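Local coordinates for 4-alpha-glucanotransferase (Aquifex aeolicus, PDB 1TZ7), which is a 4-alpha-glucanotransferase of the amylomaltase type, also known as disproportionating enzyme, an enzyme built round a parallel beta/alpha barrel, at residues E139-F144 against R194-V199; S82-N87 against I290-H295; G373-E378 against H391-N396. All blocks are in the same frame, centred on the assembly; numbering follows the deposited sequence.

Contact 1. Residues E139-F144 against R194-V199; sequences ELLEDF and RFYFHV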
loop_
_atom_site.group_PDB
_atom_site.type_symbol
_atom_site.label_atom_id
_atom_site.label_comp_id
_atom_site.label_asym_id
_atom_site.label_seq_id
_atom_site.Cartn_x
_atom_site.Cartn_y
_atom_site.Cartn_z
ATOM N N GLU A 139 16.640 -15.718 21.542
ATOM C CA GLU A 139 16.083 -16.985 21.064
ATOM C C GLU A 139 14.779 -16.766 20.282
ATOM O O GLU A 139 14.501 -17.476 19.317
ATOM C CB GLU A 139 15.840 -17.943 22.239
ATOM C CG GLU A 139 14.904 -17.394 23.318
ATOM C CD GLU A 139 15.193 -17.971 24.700
ATOM O OE1 GLU A 139 15.893 -19.008 24.787
ATOM O OE2 GLU A 139 14.719 -17.385 25.699
ATOM N N LEU A 140 13.989 -15.781 20.709
ATOM C CA LEU A 140 12.752 -15.425 20.003
ATOM C C LEU A 140 13.038 -14.763 18.663
ATOM O O LEU A 140 12.231 -14.843 17.737
ATOM C CB LEU A 140 11.861 -14.518 20.880
ATOM C CG LEU A 140 10.727 -15.357 21.482
ATOM C CD1 LEU A 140 10.423 -15.107 22.936
ATOM C CD2 LEU A 140 9.488 -15.467 20.604
ATOM N N LEU A 141 14.193 -14.115 18.564
ATOM C CA LEU A 141 14.642 -13.526 17.308
ATOM C C LEU A 141 15.050 -14.605 16.300
ATOM O O LEU A 141 14.887 -14.428 15.095
ATOM C CB LEU A 141 15.821 -12.572 17.558
ATOM C CG LEU A 141 15.575 -11.098 17.231
ATOM C CD1 LEU A 141 14.406 -10.541 18.042
ATOM C CD2 LEU A 141 16.837 -10.286 17.479
ATOM N N GLU A 142 15.576 -15.721 16.804
ATOM C CA GLU A 142 16.077 -16.797 15.938
ATOM C C GLU A 142 14.923 -17.568 15.284
ATOM O O GLU A 142 15.022 -17.985 14.132
ATOM C CB GLU A 142 16.968 -17.760 16.738
ATOM C CG GLU A 142 18.236 -18.184 16.008
ATOM C CD GLU A 142 19.188 -17.023 15.763
ATOM O OE1 GLU A 142 19.498 -16.745 14.585
ATOM O OE2 GLU A 142 19.625 -16.391 16.749
ATOM N N ASP A 143 13.834 -17.749 16.028
ATOM C CA ASP A 143 12.625 -18.381 15.486
ATOM C C ASP A 143 11.979 -17.487 14.433
ATOM O O ASP A 143 11.472 -17.968 13.421
ATOM C CB ASP A 143 11.620 -18.668 16.610
ATOM C CG ASP A 143 12.078 -19.792 17.533
ATOM O OD1 ASP A 143 13.304 -20.004 17.658
ATOM O OD2 ASP A 143 11.281 -20.511 18.172
ATOM N N PHE A 144 12.002 -16.180 14.685
ATOM C CA PHE A 144 11.467 -15.203 13.743
ATOM C C PHE A 144 12.253 -15.233 12.436
ATOM O O PHE A 144 11.674 -15.200 11.356
ATOM C CB PHE A 144 11.517 -13.800 14.359
ATOM C CG PHE A 144 10.890 -12.739 13.503
ATOM C CD1 PHE A 144 9.508 -12.636 13.398
ATOM C CD2 PHE A 144 11.683 -11.834 12.802
ATOM C CE1 PHE A 144 8.929 -11.654 12.609
ATOM C CE2 PHE A 144 11.105 -10.850 12.012
ATOM C CZ PHE A 144 9.730 -10.762 11.916
ATOM N N ARG A 194 24.897 -5.268 14.108
ATOM C CA ARG A 194 24.038 -4.388 13.319
ATOM C C ARG A 194 22.990 -5.197 12.550
ATOM O O ARG A 194 21.847 -4.760 12.387
ATOM C CB ARG A 194 24.880 -3.567 12.338
ATOM C CG ARG A 194 25.728 -2.496 12.998
ATOM C CD ARG A 194 24.977 -1.216 13.295
ATOM N NE ARG A 194 24.304 -1.261 14.593
ATOM C CZ ARG A 194 23.130 -0.681 14.857
ATOM N NH1 ARG A 194 22.480 -0.006 13.910
ATOM N NH2 ARG A 194 22.603 -0.779 16.072
ATOM N N PHE A 195 23.390 -6.374 12.080
ATOM C CA PHE A 195 22.479 -7.286 11.400
ATOM C C PHE A 195 21.289 -7.595 12.299
ATOM O O PHE A 195 20.140 -7.511 11.872
ATOM C CB PHE A 195 23.216 -8.582 11.016
ATOM C CG PHE A 195 22.301 -9.716 10.617
ATOM C CD1 PHE A 195 21.802 -9.805 9.323
ATOM C CD2 PHE A 195 21.954 -10.702 11.534
ATOM C CE1 PHE A 195 20.969 -10.850 8.956
ATOM C CE2 PHE A 195 21.119 -11.749 11.169
ATOM C CZ PHE A 195 20.627 -11.821 9.882
ATOM N N TYR A 196 21.573 -7.933 13.551
ATOM C CA TYR A 196 20.543 -8.399 14.468
ATOM C C TYR A 196 19.668 -7.253 14.989
ATOM O O TYR A 196 18.544 -7.482 15.433
ATOM C CB TYR A 196 21.171 -9.162 15.638
ATOM C CG TYR A 196 21.292 -10.650 15.390
ATOM C CD1 TYR A 196 20.164 -11.464 15.370
ATOM C CD2 TYR A 196 22.530 -11.240 15.167
ATOM C CE1 TYR A 196 20.266 -12.829 15.138
ATOM C CE2 TYR A 196 22.644 -12.606 14.935
ATOM C CZ TYR A 196 21.507 -13.394 14.922
ATOM O OH TYR A 196 21.610 -14.745 14.693
ATOM N N PHE A 197 20.184 -6.023 14.935
ATOM C CA PHE A 197 19.364 -4.851 15.248
ATOM C C PHE A 197 18.242 -4.718 14.233
ATOM O O PHE A 197 17.119 -4.386 14.584
ATOM C CB PHE A 197 20.206 -3.565 15.258
ATOM C CG PHE A 197 19.377 -2.298 15.204
ATOM C CD1 PHE A 197 18.737 -1.819 16.344
ATOM C CD2 PHE A 197 19.223 -1.598 14.009
ATOM C CE1 PHE A 197 17.964 -0.654 16.296
ATOM C CE2 PHE A 197 18.450 -0.435 13.958
ATOM C CZ PHE A 197 17.823 0.032 15.104
ATOM N N HIS A 198 18.557 -4.980 12.971
ATOM C CA HIS A 198 17.597 -4.796 11.893
ATOM C C HIS A 198 16.569 -5.913 11.827
ATOM O O HIS A 198 15.437 -5.687 11.411
ATOM C CB HIS A 198 18.321 -4.626 10.565
ATOM C CG HIS A 198 19.031 -3.322 10.456
ATOM N ND1 HIS A 198 18.375 -2.115 10.551
ATOM C CD2 HIS A 198 20.344 -3.027 10.309
ATOM C CE1 HIS A 198 19.248 -1.132 10.447
ATOM N NE2 HIS A 198 20.451 -1.658 10.300
ATOM N N VAL A 199 16.945 -7.119 12.252
ATOM C CA VAL A 199 15.951 -8.191 12.396
ATOM C C VAL A 199 15.061 -7.917 13.613
ATOM O O VAL A 199 13.871 -8.176 13.580
ATOM C CB VAL A 199 16.600 -9.642 12.501
ATOM C CG1 VAL A 199 17.914 -9.715 11.744
ATOM C CG2 VAL A 199 16.778 -10.058 13.939
#

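Contact 2. Residues S82-N87 against I290-H295; sequences SLFAGN and IRRVLH. Unlike the reference sequence in segment 290-295: L294 (reference His).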
loop_
_atom_site.group_PDB
_atom_site.type_symbol
_atom_site.label_atom_id
_atom_site.label_comp_id
_atom_site.label_asym_id
_atom_site.label_seq_id
_atom_site.Cartn_x
_atom_site.Cartn_y
_atom_site.Cartn_z
ATOM N N SER A 82 12.391 -2.215 0.283
ATOM C CA SER A 82 11.986 -3.624 0.436
ATOM C C SER A 82 10.480 -3.807 0.261
ATOM O O SER A 82 9.685 -3.097 0.876
ATOM C CB SER A 82 12.408 -4.153 1.802
ATOM O OG SER A 82 11.997 -5.497 1.976
ATOM N N LEU A 83 10.096 -4.775 -0.575
ATOM C CA LEU A 83 8.683 -5.116 -0.778
ATOM C C LEU A 83 8.185 -6.081 0.293
ATOM O O LEU A 83 7.005 -6.425 0.326
ATOM C CB LEU A 83 8.480 -5.743 -2.168
ATOM C CG LEU A 83 8.806 -4.843 -3.359
ATOM C CD1 LEU A 83 8.795 -5.643 -4.655
ATOM C CD2 LEU A 83 7.823 -3.672 -3.436
ATOM N N PHE A 84 9.088 -6.518 1.164
ATOM C CA PHE A 84 8.763 -7.528 2.170
ATOM C C PHE A 84 8.731 -6.935 3.587
ATOM O O PHE A 84 7.886 -7.299 4.401
ATOM C CB PHE A 84 9.773 -8.676 2.103
ATOM C CG PHE A 84 9.600 -9.560 0.906
ATOM C CD1 PHE A 84 10.090 -9.174 -0.338
ATOM C CD2 PHE A 84 8.936 -10.783 1.014
ATOM C CE1 PHE A 84 9.925 -9.995 -1.456
ATOM C CE2 PHE A 84 8.771 -11.604 -0.101
ATOM C CZ PHE A 84 9.267 -11.207 -1.335
ATOM N N ALA A 85 9.647 -6.018 3.866
ATOM C CA ALA A 85 9.844 -5.516 5.225
ATOM C C ALA A 85 8.687 -4.605 5.657
ATOM O O ALA A 85 7.928 -4.116 4.828
ATOM C CB ALA A 85 11.165 -4.772 5.323
ATOM N N GLY A 86 8.573 -4.392 6.964
ATOM C CA GLY A 86 7.640 -3.432 7.511
ATOM C C GLY A 86 8.302 -2.098 7.837
ATOM O O GLY A 86 9.521 -2.012 7.985
ATOM N N ASN A 87 7.478 -1.062 7.954
ATOM C CA ASN A 87 7.949 0.311 8.138
ATOM C C ASN A 87 8.049 0.649 9.632
ATOM O O ASN A 87 7.040 0.674 10.335
ATOM C CB ASN A 87 6.966 1.275 7.446
ATOM C CG ASN A 87 7.535 2.666 7.257
ATOM O OD1 ASN A 87 8.706 2.931 7.566
ATOM N ND2 ASN A 87 6.705 3.572 6.744
ATOM N N ILE A 290 5.299 -15.740 -6.336
ATOM C CA ILE A 290 4.630 -16.634 -5.401
ATOM C C ILE A 290 5.051 -16.325 -3.960
ATOM O O ILE A 290 4.218 -16.276 -3.066
ATOM C CB ILE A 290 4.946 -18.102 -5.748
ATOM C CG1 ILE A 290 4.177 -18.516 -7.003
ATOM C CG2 ILE A 290 4.590 -19.031 -4.562
ATOM C CD1 ILE A 290 4.727 -19.747 -7.676
ATOM N N ARG A 291 6.349 -16.116 -3.750
ATOM C CA ARG A 291 6.862 -15.780 -2.421
ATOM C C ARG A 291 6.323 -14.427 -1.936
ATOM O O ARG A 291 6.045 -14.257 -0.753
ATOM C CB ARG A 291 8.397 -15.776 -2.418
ATOM C CG ARG A 291 9.021 -17.179 -2.331
ATOM C CD ARG A 291 10.406 -17.207 -1.701
ATOM N NE ARG A 291 11.343 -16.316 -2.390
ATOM C CZ ARG A 291 11.979 -16.617 -3.527
ATOM N NH1 ARG A 291 12.808 -15.737 -4.074
ATOM N NH2 ARG A 291 11.790 -17.798 -4.114
ATOM N N ARG A 292 6.172 -13.474 -2.862
ATOM C CA ARG A 292 5.575 -12.167 -2.539
ATOM C C ARG A 292 4.158 -12.333 -2.012
ATOM O O ARG A 292 3.767 -11.689 -1.042
ATOM C CB ARG A 292 5.530 -11.272 -3.781
ATOM C CG ARG A 292 6.747 -10.453 -4.002
ATOM C CD ARG A 292 6.523 -9.283 -4.948
ATOM N NE ARG A 292 5.863 -8.156 -4.288
ATOM C CZ ARG A 292 5.409 -7.079 -4.922
ATOM N NH1 ARG A 292 4.831 -6.102 -4.237
ATOM N NH2 ARG A 292 5.535 -6.973 -6.245
ATOM N N VAL A 293 3.388 -13.189 -2.670
ATOM C CA VAL A 293 1.987 -13.379 -2.327
ATOM C C VAL A 293 1.867 -14.108 -0.999
ATOM O O VAL A 293 1.131 -13.683 -0.123
ATOM C CB VAL A 293 1.233 -14.154 -3.439
ATOM C CG1 VAL A 293 -0.169 -14.559 -2.975
ATOM C CG2 VAL A 293 1.153 -13.313 -4.702
ATOM N N LEU A 294 2.612 -15.205 -0.855
ATOM C CA LEU A 294 2.640 -15.968 0.402
ATOM C C LEU A 294 2.997 -15.051 1.586
ATOM O O LEU A 294 2.337 -15.075 2.621
ATOM C CB LEU A 294 3.656 -17.131 0.305
ATOM C CG LEU A 294 3.302 -18.453 1.009
ATOM C CD1 LEU A 294 2.137 -19.123 0.347
ATOM C CD2 LEU A 294 4.505 -19.382 1.017
ATOM N N HIS A 295 4.039 -14.241 1.412
ATOM C CA HIS A 295 4.489 -13.320 2.462
ATOM C C HIS A 295 3.384 -12.347 2.852
ATOM O O HIS A 295 3.081 -12.174 4.029
ATOM C CB HIS A 295 5.711 -12.541 1.985
ATOM C CG HIS A 295 6.143 -11.452 2.922
ATOM N ND1 HIS A 295 6.944 -11.689 4.019
ATOM C CD2 HIS A 295 5.891 -10.122 2.920
ATOM C CE1 HIS A 295 7.165 -10.551 4.653
ATOM N NE2 HIS A 295 6.537 -9.586 4.006
HETATM O O HOH W 1 4.921 -6.259 -1.223
#

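Contact 3. Residues G373-E378 against H391-N396; sequences GSRVIE and HNVEEN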
loop_
_atom_site.group_PDB
_atom_site.type_symbol
_atom_site.label_atom_id
_atom_site.label_comp_id
_atom_site.label_asym_id
_atom_site.label_seq_id
_atom_site.Cartn_x
_atom_site.Cartn_y
_atom_site.Cartn_z
ATOM N N GLY A 373 -12.480 -6.085 -10.146
ATOM C CA GLY A 373 -11.892 -4.824 -10.546
ATOM C C GLY A 373 -12.132 -3.730 -9.520
ATOM O O GLY A 373 -12.688 -3.975 -8.447
ATOM N N SER A 374 -11.705 -2.523 -9.856
ATOM C CA SER A 374 -11.937 -1.353 -9.020
ATOM C C SER A 374 -12.843 -0.359 -9.761
ATOM O O SER A 374 -12.717 -0.168 -10.964
ATOM C CB SER A 374 -10.597 -0.680 -8.665
ATOM O OG SER A 374 -9.807 -1.517 -7.838
ATOM N N ARG A 375 -13.759 0.260 -9.027
ATOM C CA ARG A 375 -14.534 1.387 -9.544
ATOM C C ARG A 375 -14.556 2.520 -8.526
ATOM O O ARG A 375 -14.491 2.290 -7.327
ATOM C CB ARG A 375 -15.964 0.957 -9.871
ATOM C CG ARG A 375 -16.065 -0.206 -10.837
ATOM C CD ARG A 375 -15.753 0.151 -12.283
ATOM N NE ARG A 375 -15.622 -1.047 -13.108
ATOM C CZ ARG A 375 -16.649 -1.699 -13.668
ATOM N NH1 ARG A 375 -16.423 -2.785 -14.393
ATOM N NH2 ARG A 375 -17.896 -1.265 -13.510
ATOM N N VAL A 376 -14.651 3.743 -9.021
ATOM C CA VAL A 376 -14.570 4.930 -8.181
ATOM C C VAL A 376 -15.643 5.909 -8.619
ATOM O O VAL A 376 -15.654 6.351 -9.758
ATOM C CB VAL A 376 -13.166 5.607 -8.289
ATOM C CG1 VAL A 376 -13.027 6.734 -7.269
ATOM C CG2 VAL A 376 -12.058 4.578 -8.089
ATOM N N ILE A 377 -16.552 6.242 -7.714
ATOM C CA ILE A 377 -17.718 7.050 -8.080
ATOM C C ILE A 377 -17.324 8.483 -8.449
ATOM O O ILE A 377 -18.070 9.182 -9.136
ATOM C CB ILE A 377 -18.765 7.049 -6.947
ATOM C CG1 ILE A 377 -20.122 7.508 -7.486
ATOM C CG2 ILE A 377 -18.315 7.940 -5.793
ATOM C CD1 ILE A 377 -21.277 7.055 -6.667
ATOM N N GLU A 378 -16.146 8.909 -8.001
ATOM C CA GLU A 378 -15.600 10.218 -8.384
ATOM C C GLU A 378 -15.356 10.327 -9.909
ATOM O O GLU A 378 -15.337 11.424 -10.462
ATOM C CB GLU A 378 -14.293 10.484 -7.630
ATOM C CG GLU A 378 -13.865 11.932 -7.641
ATOM C CD GLU A 378 -12.698 12.201 -6.726
ATOM O OE1 GLU A 378 -11.618 12.563 -7.233
ATOM O OE2 GLU A 378 -12.860 12.055 -5.494
ATOM N N HIS A 391 -25.139 2.003 -11.432
ATOM C CA HIS A 391 -25.924 1.020 -12.175
ATOM C C HIS A 391 -25.107 0.217 -13.193
ATOM O O HIS A 391 -25.616 -0.740 -13.781
ATOM C CB HIS A 391 -27.143 1.678 -12.834
ATOM C CG HIS A 391 -26.853 2.419 -14.107
ATOM N ND1 HIS A 391 -27.020 3.780 -14.223
ATOM C CD2 HIS A 391 -26.478 1.983 -15.335
ATOM C CE1 HIS A 391 -26.735 4.154 -15.457
ATOM N NE2 HIS A 391 -26.402 3.083 -16.150
ATOM N N ASN A 392 -23.844 0.599 -13.379
ATOM C CA ASN A 392 -22.941 -0.109 -14.286
ATOM C C ASN A 392 -21.901 -0.967 -13.543
ATOM O O ASN A 392 -21.119 -1.672 -14.169
ATOM C CB ASN A 392 -22.223 0.901 -15.212
ATOM C CG ASN A 392 -23.083 1.326 -16.385
ATOM O OD1 ASN A 392 -23.868 0.544 -16.901
ATOM N ND2 ASN A 392 -22.936 2.588 -16.816
ATOM N N VAL A 393 -21.904 -0.901 -12.208
ATOM C CA VAL A 393 -20.937 -1.648 -11.407
ATOM C C VAL A 393 -21.472 -3.052 -11.088
ATOM O O VAL A 393 -22.452 -3.208 -10.344
ATOM C CB VAL A 393 -20.594 -0.908 -10.080
ATOM C CG1 VAL A 393 -19.598 -1.716 -9.258
ATOM C CG2 VAL A 393 -20.036 0.477 -10.367
ATOM N N GLU A 394 -20.819 -4.063 -11.659
ATOM C CA GLU A 394 -21.205 -5.461 -11.461
ATOM C C GLU A 394 -20.793 -5.930 -10.073
ATOM O O GLU A 394 -20.052 -5.245 -9.370
ATOM C CB GLU A 394 -20.531 -6.358 -12.524
ATOM C CG GLU A 394 -20.753 -5.906 -13.963
ATOM C CD GLU A 394 -19.582 -5.108 -14.524
ATOM O OE1 GLU A 394 -18.996 -4.306 -13.776
ATOM O OE2 GLU A 394 -19.255 -5.285 -15.720
ATOM N N GLU A 395 -21.267 -7.112 -9.692
ATOM C CA GLU A 395 -21.071 -7.633 -8.330
ATOM C C GLU A 395 -19.596 -7.810 -7.996
ATOM O O GLU A 395 -19.150 -7.449 -6.893
ATOM C CB GLU A 395 -21.795 -8.968 -8.159
ATOM C CG GLU A 395 -23.291 -8.841 -7.866
ATOM C CD GLU A 395 -24.150 -8.792 -9.129
ATOM O OE1 GLU A 395 -25.401 -8.837 -8.999
ATOM O OE2 GLU A 395 -23.581 -8.707 -10.246
ATOM N N ASN A 396 -18.834 -8.372 -8.934
ATOM C CA ASN A 396 -17.428 -8.676 -8.686
ATOM C C ASN A 396 -16.548 -7.440 -8.866
ATOM O O ASN A 396 -15.760 -7.343 -9.816
ATOM C CB ASN A 396 -16.944 -9.820 -9.581
ATOM C CG ASN A 396 -15.707 -10.507 -9.026
ATOM O OD1 ASN A 396 -15.451 -10.470 -7.822
ATOM N ND2 ASN A 396 -14.937 -11.131 -9.899
#

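Contact 1. Residues E139-F144 against R194-V199
Y196 and E142 span the gap between two helices whose axes, at these segments, come no nearer than 11.1 Å and cross at 74°. Y196 reaches across it at the flank, while L141 and V199 meet between the helices. The CB of Y196 leaves helix 192-218 along the flank of the interface rather than straight across it. CD1 of the ring is the first atom to meet the partner helix, lying 4.1 Å from L141 CD2. Further out, CE1 and CZ of Y196 skirt the carboxylate of E142, and at the tip OH donates to OE1 of E142 over 2.9 Å. The acceptor lies at the ring edge, close to its plane, and uses its syn lone pair, while the carboxylate and ring planes stand 77° apart. A bend at chi2 (65°) folds the chain of E142 so that its carboxylate turns to the phenol. Deeper in, L141 CD2 presses on V199 CG2 at 3.5 Å, the apolar centre of the crossing. F144 adds a looser touch: its CE2 lies 4.2 Å from V199 O, and its ring continues edge-to-face onto F203. L152 and A156 of helix 149-165 back F144 and V199. This is a steeply crossed helix pair, apolar where L141 meets V199 and polar at its partly exposed flank, where Y196 bonds E142, within the largely helical region inserted between barrel strands 60-62 and 222-227.

Contact 2. Residues S82-N87 against I290-H295
F84 sets its ring edge against the face of H295, the centroids 4.9 Å apart and the planes inclined at 58°. The closest point is F84 CD2, 3.4 Å from H295 CG and displaced toward the rim of the imidazole. The same imidazole face also receives F84 CB in a CH-pi contact. Meanwhile NE2 of H295 donates to the backbone O of F84 at 2.7 Å, bent to 133° at the hydrogen and with the oxygen lifted out of the imidazole plane; the edge-to-face contact and the hydrogen bond thus hold H295 to the same residue twice. With CG anti to the backbone N (chi1 173°), the histidine ring is carried off the helix to this loop. R292 is met differently: L83 CD1 sits 3.7 Å from CZ, over the centre of the guanidinium, while F84 CZ touches R292 CG. A water in the guanidinium plane joins R292 NH1 to L83 O, and NH1 also reaches P228 O; NE, buried by this contact, has no partner in the model. ND1 of H295 bonds Y150 OH, and W151 meets both aromatic rings, so helix 149-165 packs against this junction between helix 287-297 and the loop that follows barrel strand 60-62.

Contact 3. Residues G373-E378 against H391-N396
R375 and V393 form the close-packed half of this contact. The two side chains slide past each other in opposite directions, and both CB and CG of R375 lie 4.1 Å from V393 CG2. The arginine sends its CB straight at the facing loop but then bends at chi2 (-74°), which lays the aliphatic stem along the valine. Both residues are buried, and Y399 of strand 397-400 touches both side chains. Nearby the two backbones draw together, with N396 O standing 3.5 Å from G373 N; the side chain of N396 turns to K451 and to the backbone of K370.

The setting is a beta/alpha barrel in which strands 373-376 and 397-400 are parallel neighbours, the sixth and seventh in chain order. G373, R375 and I377 make backbone hydrogen bonds to V398 and Y400, and the connection between the strands runs through loop and short 3-10 turns where a barrel commonly has a helix.

Toward solvent the grip slackens. E394, an exposed residue, brings OE1 to within 3.1 Å of R375 NH1 and 3.2 Å of NH2, a salt bridge whose two hydrogen bonds are weak and bent, with the guanidinium and carboxylate planes 54° apart. R375 NH2 reaches N392 O as well, 3.3 Å away at the guanidinium edge and near its plane, again weakly.

In the fold
Contacts 1 and 2 share a side of the molecule, their centres 18 Å apart and their nearest atoms about 7 Å; helix 149-165 touches both. Along the chain, both segments of contact 1 fall between 82-87 and 290-295, so the long excursion that contact 2 closes includes the inserted helices of contact 1. Q202, on the helix carrying 194-199, also bonds the backbone of G86. Contact 3 follows later in sequence and lies across the centre of the chain from contact 1, with 44 Å between their centres; from contact 2 it is 29 Å. Together they sample the inserted helices, their junction with the barrel, and a strand-to-strand connection in the barrel itself.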